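TonB-dependent siderophore receptor (Pseudomonas aeruginosa 39016, PDB 5NEC) probably binds iron-loaded siderophores at the cell surface and carries them across the outer membrane, drawing on energy delivered through TonB. Local coordinates at residues Ile281-Ile286 with Thr301-Asn306; Thr339-Asn344 with Ser368-Lys373; Ala424-Val429 with Thr460-His465. All coordinates share one frame; numbering follows the deposited sequence.

Interaction 1 (Ile281-Ile286 with Thr301-Asn306)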
loop_
_atom_site.group_PDB
_atom_site.type_symbol
_atom_site.label_atom_id
_atom_site.label_comp_id
_atom_site.label_asym_id
_atom_site.label_seq_id
_atom_site.Cartn_x
_atom_site.Cartn_y
_atom_site.Cartn_z
ATOM N N ILE A 281 14.856 -4.815 4.974
ATOM C CA ILE A 281 14.832 -3.359 4.866
ATOM C C ILE A 281 15.394 -2.722 6.144
ATOM O O ILE A 281 15.107 -3.172 7.244
ATOM C CB ILE A 281 13.454 -2.768 4.487
ATOM C CG1 ILE A 281 13.553 -1.238 4.467
ATOM C CG2 ILE A 281 12.379 -3.224 5.437
ATOM C CD1 ILE A 281 12.552 -0.553 3.566
ATOM N N ASP A 282 16.244 -1.706 5.960
ATOM C CA ASP A 282 16.801 -0.867 7.026
ATOM C C ASP A 282 16.572 0.596 6.666
ATOM O O ASP A 282 16.899 1.005 5.557
ATOM C CB ASP A 282 18.288 -1.104 7.155
ATOM C CG ASP A 282 18.601 -2.374 7.875
ATOM O OD1 ASP A 282 18.403 -2.381 9.103
ATOM O OD2 ASP A 282 19.029 -3.379 7.240
ATOM N N THR A 283 16.009 1.373 7.587
ATOM C CA THR A 283 15.752 2.796 7.365
ATOM C C THR A 283 16.066 3.593 8.647
ATOM O O THR A 283 15.571 3.270 9.731
ATOM C CB THR A 283 14.301 3.000 6.907
ATOM O OG1 THR A 283 14.145 2.353 5.654
ATOM C CG2 THR A 283 13.955 4.455 6.688
ATOM N N SER A 284 16.926 4.600 8.505
ATOM C CA SER A 284 17.304 5.498 9.579
ATOM C C SER A 284 16.750 6.849 9.220
ATOM O O SER A 284 16.920 7.279 8.090
ATOM C CB SER A 284 18.817 5.596 9.688
ATOM O OG SER A 284 19.353 4.408 10.227
ATOM N N THR A 285 16.085 7.512 10.168
ATOM C CA THR A 285 15.517 8.837 9.929
ATOM C C THR A 285 15.923 9.755 11.080
ATOM O O THR A 285 15.838 9.359 12.241
ATOM C CB THR A 285 13.972 8.780 9.798
ATOM O OG1 THR A 285 13.618 7.827 8.797
ATOM C CG2 THR A 285 13.400 10.121 9.381
ATOM N N ILE A 286 16.364 10.968 10.748
ATOM C CA ILE A 286 16.763 11.988 11.732
ATOM C C ILE A 286 16.048 13.277 11.405
ATOM O O ILE A 286 16.233 13.830 10.323
ATOM C CB ILE A 286 18.295 12.218 11.704
ATOM C CG1 ILE A 286 18.989 10.962 12.240
ATOM C CG2 ILE A 286 18.705 13.395 12.562
ATOM C CD1 ILE A 286 20.417 10.817 11.842
ATOM N N THR A 301 14.949 16.984 7.723
ATOM C CA THR A 301 14.787 15.554 7.838
ATOM C C THR A 301 15.817 14.885 6.945
ATOM O O THR A 301 15.974 15.246 5.780
ATOM C CB THR A 301 13.373 15.134 7.416
ATOM O OG1 THR A 301 12.424 15.836 8.225
ATOM C CG2 THR A 301 13.154 13.611 7.588
ATOM N N SER A 302 16.525 13.917 7.512
ATOM C CA SER A 302 17.486 13.120 6.781
ATOM C C SER A 302 17.063 11.681 6.885
ATOM O O SER A 302 16.800 11.201 7.983
ATOM C CB SER A 302 18.878 13.295 7.373
ATOM O OG SER A 302 19.216 14.661 7.333
ATOM N N ARG A 303 16.979 11.002 5.743
ATOM C CA ARG A 303 16.701 9.582 5.718
ATOM C C ARG A 303 17.791 8.852 4.915
ATOM O O ARG A 303 18.121 9.248 3.793
ATOM C CB ARG A 303 15.296 9.321 5.155
ATOM C CG ARG A 303 14.957 7.838 5.075
ATOM C CD ARG A 303 13.480 7.620 4.827
ATOM N NE ARG A 303 12.704 7.914 6.018
ATOM C CZ ARG A 303 11.392 8.150 6.037
ATOM N NH1 ARG A 303 10.662 8.118 4.923
ATOM N NH2 ARG A 303 10.786 8.408 7.194
ATOM N N TYR A 304 18.372 7.818 5.519
ATOM C CA TYR A 304 19.159 6.831 4.807
ATOM C C TYR A 304 18.397 5.492 4.845
ATOM O O TYR A 304 17.985 5.029 5.910
ATOM C CB TYR A 304 20.555 6.669 5.405
ATOM C CG TYR A 304 21.393 5.701 4.586
ATOM C CD1 TYR A 304 22.179 6.161 3.515
ATOM C CD2 TYR A 304 21.352 4.326 4.825
ATOM C CE1 TYR A 304 22.912 5.283 2.725
ATOM C CE2 TYR A 304 22.080 3.446 4.040
ATOM C CZ TYR A 304 22.861 3.921 2.999
ATOM O OH TYR A 304 23.570 3.031 2.235
ATOM N N GLY A 305 18.251 4.866 3.679
ATOM C CA GLY A 305 17.543 3.595 3.537
ATOM C C GLY A 305 18.338 2.593 2.732
ATOM O O GLY A 305 19.111 2.959 1.876
ATOM N N ASN A 306 18.110 1.315 2.997
ATOM C CA ASN A 306 18.880 0.224 2.425
ATOM C C ASN A 306 17.969 -1.010 2.351
ATOM O O ASN A 306 17.486 -1.469 3.389
ATOM C CB ASN A 306 20.074 -0.019 3.348
ATOM C CG ASN A 306 20.863 -1.253 2.991
ATOM O OD1 ASN A 306 20.889 -1.675 1.835
ATOM N ND2 ASN A 306 21.438 -1.886 3.994
#
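S284 and Y304 pair at the middle of a beta-hairpin of the transmembrane beta-barrel, formed by the antiparallel strands 276-291 and 296-316. Between their backbones, S284 N points at Y304 O over 2.8 Å in an almost straight bond (176°), and Y304 N returns a bond to S284 O. D282 with N306 and I286 with S302 repeat this two-way pattern, and CA-H...O contacts such as that of R303 CA with S284 O fill the intervals.

The distinctive chemistry lies on the face of T283, T285 and R303. R303 NE donates to T285 OG1 at 2.9 Å (163°), with the hydroxyl oxygen lying at the edge of the guanidinium in its plane, while R303 NH2 adds a weak bond of 3.3 Å to T285 OG1. Two N-H groups thus converge on one hydroxyl and help to fix the turn of the guanidinium. The arginine chain leaves with CG anti to the backbone N (chi1 179°) and bends at chi3, which sets NE over the neighbouring strand. On the way, R303 CD packs on T283 CG2 at 3.7 Å. Threonine suits both sites: its branched CB favours a strand and its methyl meets aliphatic carbon, and at T285 the hydroxyl accepts the arginine. T285 CG2 also touches T301 CG2 at 3.9 Å. G305, opposite T283, brings no side chain there; T283 OG1 is 4.2 Å from G305 CA.

R303 NH1 reaches V108 O of the plug, so this face looks into the barrel. On the other face, S302 and Y304 touch bound detergent, D282 bonds to H231 and H233, and S284 bonds to H231. Strand 225-238 thus flanks the hairpin on one side, and strand 327-354 continues the barrel wall on the other.

Interaction 2 (Thr339-Asn344 with Ser368-Lys373). With C8E ((hydroxyethyloxy)tri(ethyloxy)octane), chain C.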
loop_
_atom_site.group_PDB
_atom_site.type_symbol
_atom_site.label_atom_id
_atom_site.label_comp_id
_atom_site.label_asym_id
_atom_site.label_seq_id
_atom_site.Cartn_x
_atom_site.Cartn_y
_atom_site.Cartn_z
ATOM N N THR A 339 18.979 -1.755 -3.081
ATOM C CA THR A 339 18.710 -0.338 -3.260
ATOM C C THR A 339 19.170 0.443 -2.037
ATOM O O THR A 339 18.978 0.017 -0.905
ATOM C CB THR A 339 17.209 -0.068 -3.535
ATOM O OG1 THR A 339 16.806 -0.786 -4.703
ATOM C CG2 THR A 339 16.952 1.380 -3.812
ATOM N N THR A 340 19.768 1.595 -2.298
ATOM C CA THR A 340 20.276 2.510 -1.302
ATOM C C THR A 340 19.580 3.824 -1.601
ATOM O O THR A 340 19.458 4.191 -2.763
ATOM C CB THR A 340 21.800 2.608 -1.477
ATOM O OG1 THR A 340 22.388 1.362 -1.081
ATOM C CG2 THR A 340 22.418 3.727 -0.666
ATOM N N THR A 341 19.068 4.507 -0.577
ATOM C CA THR A 341 18.402 5.800 -0.761
ATOM C C THR A 341 18.889 6.760 0.306
ATOM O O THR A 341 18.982 6.393 1.475
ATOM C CB THR A 341 16.862 5.674 -0.682
ATOM O OG1 THR A 341 16.417 4.686 -1.616
ATOM C CG2 THR A 341 16.167 6.997 -1.028
ATOM N N ALA A 342 19.191 7.983 -0.103
ATOM C CA ALA A 342 19.609 9.027 0.814
ATOM C C ALA A 342 18.784 10.278 0.494
ATOM O O ALA A 342 18.793 10.729 -0.657
ATOM C CB ALA A 342 21.092 9.288 0.653
ATOM N N VAL A 343 18.056 10.817 1.481
ATOM C CA VAL A 343 17.200 12.000 1.261
ATOM C C VAL A 343 17.455 13.077 2.318
ATOM O O VAL A 343 17.622 12.769 3.499
ATOM C CB VAL A 343 15.688 11.630 1.271
ATOM C CG1 VAL A 343 14.823 12.801 0.811
ATOM C CG2 VAL A 343 15.445 10.436 0.375
ATOM N N ASN A 344 17.502 14.335 1.893
ATOM C CA ASN A 344 17.445 15.450 2.825
ATOM C C ASN A 344 16.333 16.408 2.422
ATOM O O ASN A 344 16.276 16.842 1.279
ATOM C CB ASN A 344 18.765 16.210 2.933
ATOM C CG ASN A 344 18.787 17.128 4.150
ATOM O OD1 ASN A 344 19.005 16.680 5.267
ATOM N ND2 ASN A 344 18.503 18.401 3.947
ATOM N N SER A 368 17.847 14.180 -3.098
ATOM C CA SER A 368 18.002 12.736 -2.859
ATOM C C SER A 368 18.874 12.014 -3.863
ATOM O O SER A 368 19.156 12.523 -4.932
ATOM C CB SER A 368 16.648 12.053 -2.789
ATOM O OG SER A 368 16.044 12.066 -4.061
ATOM N N ARG A 369 19.296 10.817 -3.488
ATOM C CA ARG A 369 20.156 9.975 -4.307
ATOM C C ARG A 369 19.698 8.534 -4.144
ATOM O O ARG A 369 19.673 8.049 -3.022
ATOM C CB ARG A 369 21.596 10.123 -3.850
ATOM C CG ARG A 369 22.604 9.384 -4.705
ATOM C CD ARG A 369 24.018 9.793 -4.329
ATOM N NE ARG A 369 25.024 9.189 -5.201
ATOM C CZ ARG A 369 25.442 7.920 -5.130
ATOM N NH1 ARG A 369 24.943 7.068 -4.221
ATOM N NH2 ARG A 369 26.367 7.484 -5.985
ATOM N N GLU A 370 19.305 7.877 -5.236
ATOM C CA GLU A 370 19.005 6.443 -5.208
ATOM C C GLU A 370 20.030 5.656 -6.025
ATOM O O GLU A 370 20.292 5.996 -7.166
ATOM C CB GLU A 370 17.587 6.131 -5.703
ATOM C CG GLU A 370 17.367 4.626 -5.964
ATOM C CD GLU A 370 15.958 4.106 -5.703
ATOM O OE1 GLU A 370 15.384 3.435 -6.604
ATOM O OE2 GLU A 370 15.438 4.324 -4.582
ATOM N N ASP A 371 20.598 4.614 -5.410
ATOM C CA ASP A 371 21.464 3.606 -6.040
ATOM C C ASP A 371 20.643 2.345 -6.161
ATOM O O ASP A 371 20.139 1.874 -5.153
ATOM C CB ASP A 371 22.630 3.222 -5.118
ATOM C CG ASP A 371 23.909 3.920 -5.454
ATOM O OD1 ASP A 371 23.863 5.170 -5.628
ATOM O OD2 ASP A 371 24.969 3.217 -5.509
ATOM N N SER A 372 20.522 1.763 -7.341
ATOM C CA SER A 372 19.915 0.438 -7.421
ATOM C C SER A 372 20.777 -0.506 -8.239
ATOM O O SER A 372 21.435 -0.099 -9.188
ATOM C CB SER A 372 18.477 0.499 -7.932
ATOM O OG SER A 372 18.439 0.777 -9.294
ATOM N N LYS A 373 20.782 -1.763 -7.827
ATOM C CA LYS A 373 21.489 -2.823 -8.516
ATOM C C LYS A 373 20.485 -3.922 -8.778
ATOM O O LYS A 373 20.007 -4.519 -7.831
ATOM C CB LYS A 373 22.625 -3.342 -7.643
ATOM C CG LYS A 373 23.603 -2.253 -7.268
ATOM C CD LYS A 373 24.854 -2.817 -6.584
ATOM C CE LYS A 373 26.074 -1.893 -6.748
ATOM N NZ LYS A 373 26.427 -1.168 -5.487
HETATM C C1 C8E C . 22.297 13.506 -1.065
HETATM C C2 C8E C . 21.449 13.474 0.194
HETATM C C3 C8E C . 22.228 12.976 1.419
HETATM C C4 C8E C . 21.309 12.679 2.618
HETATM C C5 C8E C . 22.062 12.440 3.939
HETATM C C6 C8E C . 21.506 11.262 4.758
HETATM C C7 C8E C . 22.079 11.227 6.178
HETATM C C8 C8E C . 21.748 9.960 6.951
#
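T341 and E370 meet across a surface contact in the barrel wall, where strands 327-354 and 357-379 form a long antiparallel beta-hairpin. The ladder is regular: T340 with D371 and A342 with R369 exchange backbone bonds in both directions, as in T340 N to D371 O at 2.9 Å. Between them T341 and E370 form a non-hydrogen-bonded pair, whose polar link comes from the side chains.

E370 starts with CG anti to the backbone N (chi1 168°), then bends at chi2 to bring CD beside T339 and T341. T341 OG1 gives E370 OE2 a weak hydrogen bond of 3.1 Å, while T339 CG2 lies 3.4 Å from E370 OE2. One threonine therefore offers its hydroxyl and the other its methyl to the same oxygen. T341 OG1 has a second weak partner, T114 of the plug, which places this face on the barrel interior. Farther along it, V343 CG2 rests on S368 CB at 3.8 Å, where a small serine makes room for the branched valine.

The face of T340, A342, R369 and D371 is turned outward. T340 CB and D371 CB pack 3.8 Å apart, and compact A342 lets detergent lie close, with A342 CB 3.9 Å from C4 of C8E. Two residues apart on one strand, R369 and D371 extend the same way, and R369 NH1 forms a salt bridge of 2.6 Å with D371 OD1.

Interaction 3 (Ala424-Val429 with Thr460-His465)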
loop_
_atom_site.group_PDB
_atom_site.type_symbol
_atom_site.label_atom_id
_atom_site.label_comp_id
_atom_site.label_asym_id
_atom_site.label_seq_id
_atom_site.Cartn_x
_atom_site.Cartn_y
_atom_site.Cartn_z
ATOM N N ALA A 424 25.641 -9.999 -13.438
ATOM C CA ALA A 424 25.770 -9.086 -14.563
ATOM C C ALA A 424 24.655 -8.060 -14.442
ATOM O O ALA A 424 23.734 -8.035 -15.242
ATOM C CB ALA A 424 25.681 -9.862 -15.874
ATOM N N PRO A 425 24.742 -7.193 -13.423
ATOM C CA PRO A 425 23.615 -6.368 -13.041
ATOM C C PRO A 425 23.376 -5.114 -13.880
ATOM O O PRO A 425 24.272 -4.656 -14.560
ATOM C CB PRO A 425 23.986 -5.943 -11.616
ATOM C CG PRO A 425 25.455 -5.862 -11.648
ATOM C CD PRO A 425 25.926 -6.917 -12.589
ATOM N N LEU A 426 22.166 -4.565 -13.785
ATOM C CA LEU A 426 21.898 -3.204 -14.237
ATOM C C LEU A 426 22.028 -2.328 -12.998
ATOM O O LEU A 426 21.285 -2.523 -12.026
ATOM C CB LEU A 426 20.498 -3.075 -14.845
ATOM C CG LEU A 426 19.969 -1.674 -15.177
ATOM C CD1 LEU A 426 20.821 -1.004 -16.245
ATOM C CD2 LEU A 426 18.521 -1.802 -15.651
ATOM N N ASN A 427 22.982 -1.396 -13.026
ATOM C CA ASN A 427 23.272 -0.514 -11.906
ATOM C C ASN A 427 22.870 0.900 -12.257
ATOM O O ASN A 427 23.362 1.448 -13.228
ATOM C CB ASN A 427 24.762 -0.508 -11.593
ATOM C CG ASN A 427 25.257 -1.828 -11.044
ATOM O OD1 ASN A 427 24.496 -2.652 -10.526
ATOM N ND2 ASN A 427 26.553 -2.043 -11.169
ATOM N N THR A 428 22.012 1.501 -11.452
ATOM C CA THR A 428 21.475 2.814 -11.730
ATOM C C THR A 428 21.730 3.774 -10.564
ATOM O O THR A 428 21.495 3.419 -9.410
ATOM C CB THR A 428 19.957 2.720 -11.971
ATOM O OG1 THR A 428 19.679 1.654 -12.899
ATOM C CG2 THR A 428 19.406 4.054 -12.505
ATOM N N VAL A 429 22.207 4.979 -10.874
ATOM C CA VAL A 429 22.397 6.035 -9.883
ATOM C C VAL A 429 21.502 7.217 -10.265
ATOM O O VAL A 429 21.687 7.803 -11.332
ATOM C CB VAL A 429 23.876 6.472 -9.805
ATOM C CG1 VAL A 429 24.048 7.656 -8.856
ATOM C CG2 VAL A 429 24.745 5.291 -9.367
ATOM N N THR A 460 19.819 10.637 -14.025
ATOM C CA THR A 460 20.176 9.214 -13.832
ATOM C C THR A 460 21.301 8.755 -14.743
ATOM O O THR A 460 21.450 9.238 -15.845
ATOM C CB THR A 460 18.994 8.222 -14.039
ATOM O OG1 THR A 460 18.485 8.350 -15.366
ATOM C CG2 THR A 460 17.882 8.466 -13.051
ATOM N N THR A 461 22.073 7.789 -14.253
ATOM C CA THR A 461 23.072 7.086 -15.035
ATOM C C THR A 461 22.858 5.617 -14.801
ATOM O O THR A 461 22.808 5.187 -13.669
ATOM C CB THR A 461 24.482 7.496 -14.599
ATOM O OG1 THR A 461 24.670 8.870 -14.931
ATOM C CG2 THR A 461 25.555 6.689 -15.305
ATOM N N ALA A 462 22.726 4.854 -15.876
ATOM C CA ALA A 462 22.497 3.409 -15.796
ATOM C C ALA A 462 23.661 2.711 -16.476
ATOM O O ALA A 462 23.996 3.031 -17.624
ATOM C CB ALA A 462 21.189 3.030 -16.475
ATOM N N LYS A 463 24.291 1.783 -15.760
ATOM C CA LYS A 463 25.326 0.938 -16.316
ATOM C C LYS A 463 24.800 -0.477 -16.390
ATOM O O LYS A 463 24.462 -1.078 -15.373
ATOM C CB LYS A 463 26.589 0.995 -15.471
ATOM C CG LYS A 463 27.339 2.277 -15.669
ATOM C CD LYS A 463 28.410 2.464 -14.617
ATOM C CE LYS A 463 29.027 3.849 -14.686
ATOM N NZ LYS A 463 30.519 3.773 -14.631
ATOM N N ASN A 464 24.736 -1.005 -17.607
ATOM C CA ASN A 464 24.201 -2.334 -17.832
ATOM C C ASN A 464 25.316 -3.298 -18.178
ATOM O O ASN A 464 25.856 -3.272 -19.281
ATOM C CB ASN A 464 23.185 -2.295 -18.961
ATOM C CG ASN A 464 22.469 -3.607 -19.148
ATOM O OD1 ASN A 464 22.525 -4.506 -18.311
ATOM N ND2 ASN A 464 21.794 -3.728 -20.266
ATOM N N HIS A 465 25.636 -4.164 -17.228
ATOM C CA HIS A 465 26.627 -5.225 -17.411
ATOM C C HIS A 465 26.000 -6.492 -18.015
ATOM O O HIS A 465 26.710 -7.484 -18.223
ATOM C CB HIS A 465 27.334 -5.518 -16.064
ATOM C CG HIS A 465 27.970 -4.299 -15.454
ATOM N ND1 HIS A 465 29.155 -3.756 -15.915
ATOM C CD2 HIS A 465 27.546 -3.482 -14.466
ATOM C CE1 HIS A 465 29.438 -2.668 -15.229
ATOM N NE2 HIS A 465 28.484 -2.485 -14.335
#
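T460 and V429 begin the pairing in this beta-hairpin of the barrel wall, made by strands 426-444 and 447-464: T460 CA comes 3.2 Å from V429 O in a CA-H...O contact. Next, T461 N donates to V429 O and T461 O accepts from V429 N, while the hydroxyl of T461 bonds to S474 on the following strand. A462 is small enough for L426 to lean over it, with L426 CD1 at 4.1 Å from A462 CB, and T428 OG1 lies at a similar distance from that methyl.

K463 bonds in both directions with N427. K463 N reaches N427 O at 2.7 Å, and N427 N returns a nearly straight bond (178°) to K463 O; the long lysine chain leads away from its partner. N464 comes back to the face of L426 and A462, packing its CB 3.8 Å from L426 CD1, while its OD1 turns to G466 N.

At H465 the strand has ended, yet H465 N still donates to P425 O at 3.0 Å. This is the last bond of the ladder, and proline in any case has no N-H to return; P425 CD packs on H465 CB at 4.0 Å. The imidazole crosses the side chain of N427 at about a right angle, its plane 64° from the amide, with N427 ND2 at the ring edge, 3.7 Å from H465 CD2.

All three contacts are antiparallel hairpin pairings in one barrel wall, met in series along the chain. Interaction 1 is partly buried; interactions 2 and 3 are surface contacts. Interactions 1 and 2 adjoin through strands 296-316 and 327-354, with probable hydrogen bonds from G305 N to T341 O and from V343 N to R303 O. Interaction 3 joins interaction 2 in the same manner, S372 N meeting T428 O, whereas interactions 1 and 3 do not touch. Their side-chain chemistry differs: a threonine receives arginine N-H groups in 281-286/301-306, a threonine donates weakly to glutamate in 339-344/368-373, and contacts of L426 with A462 and the CB of N464 take their place in 424-429/460-465.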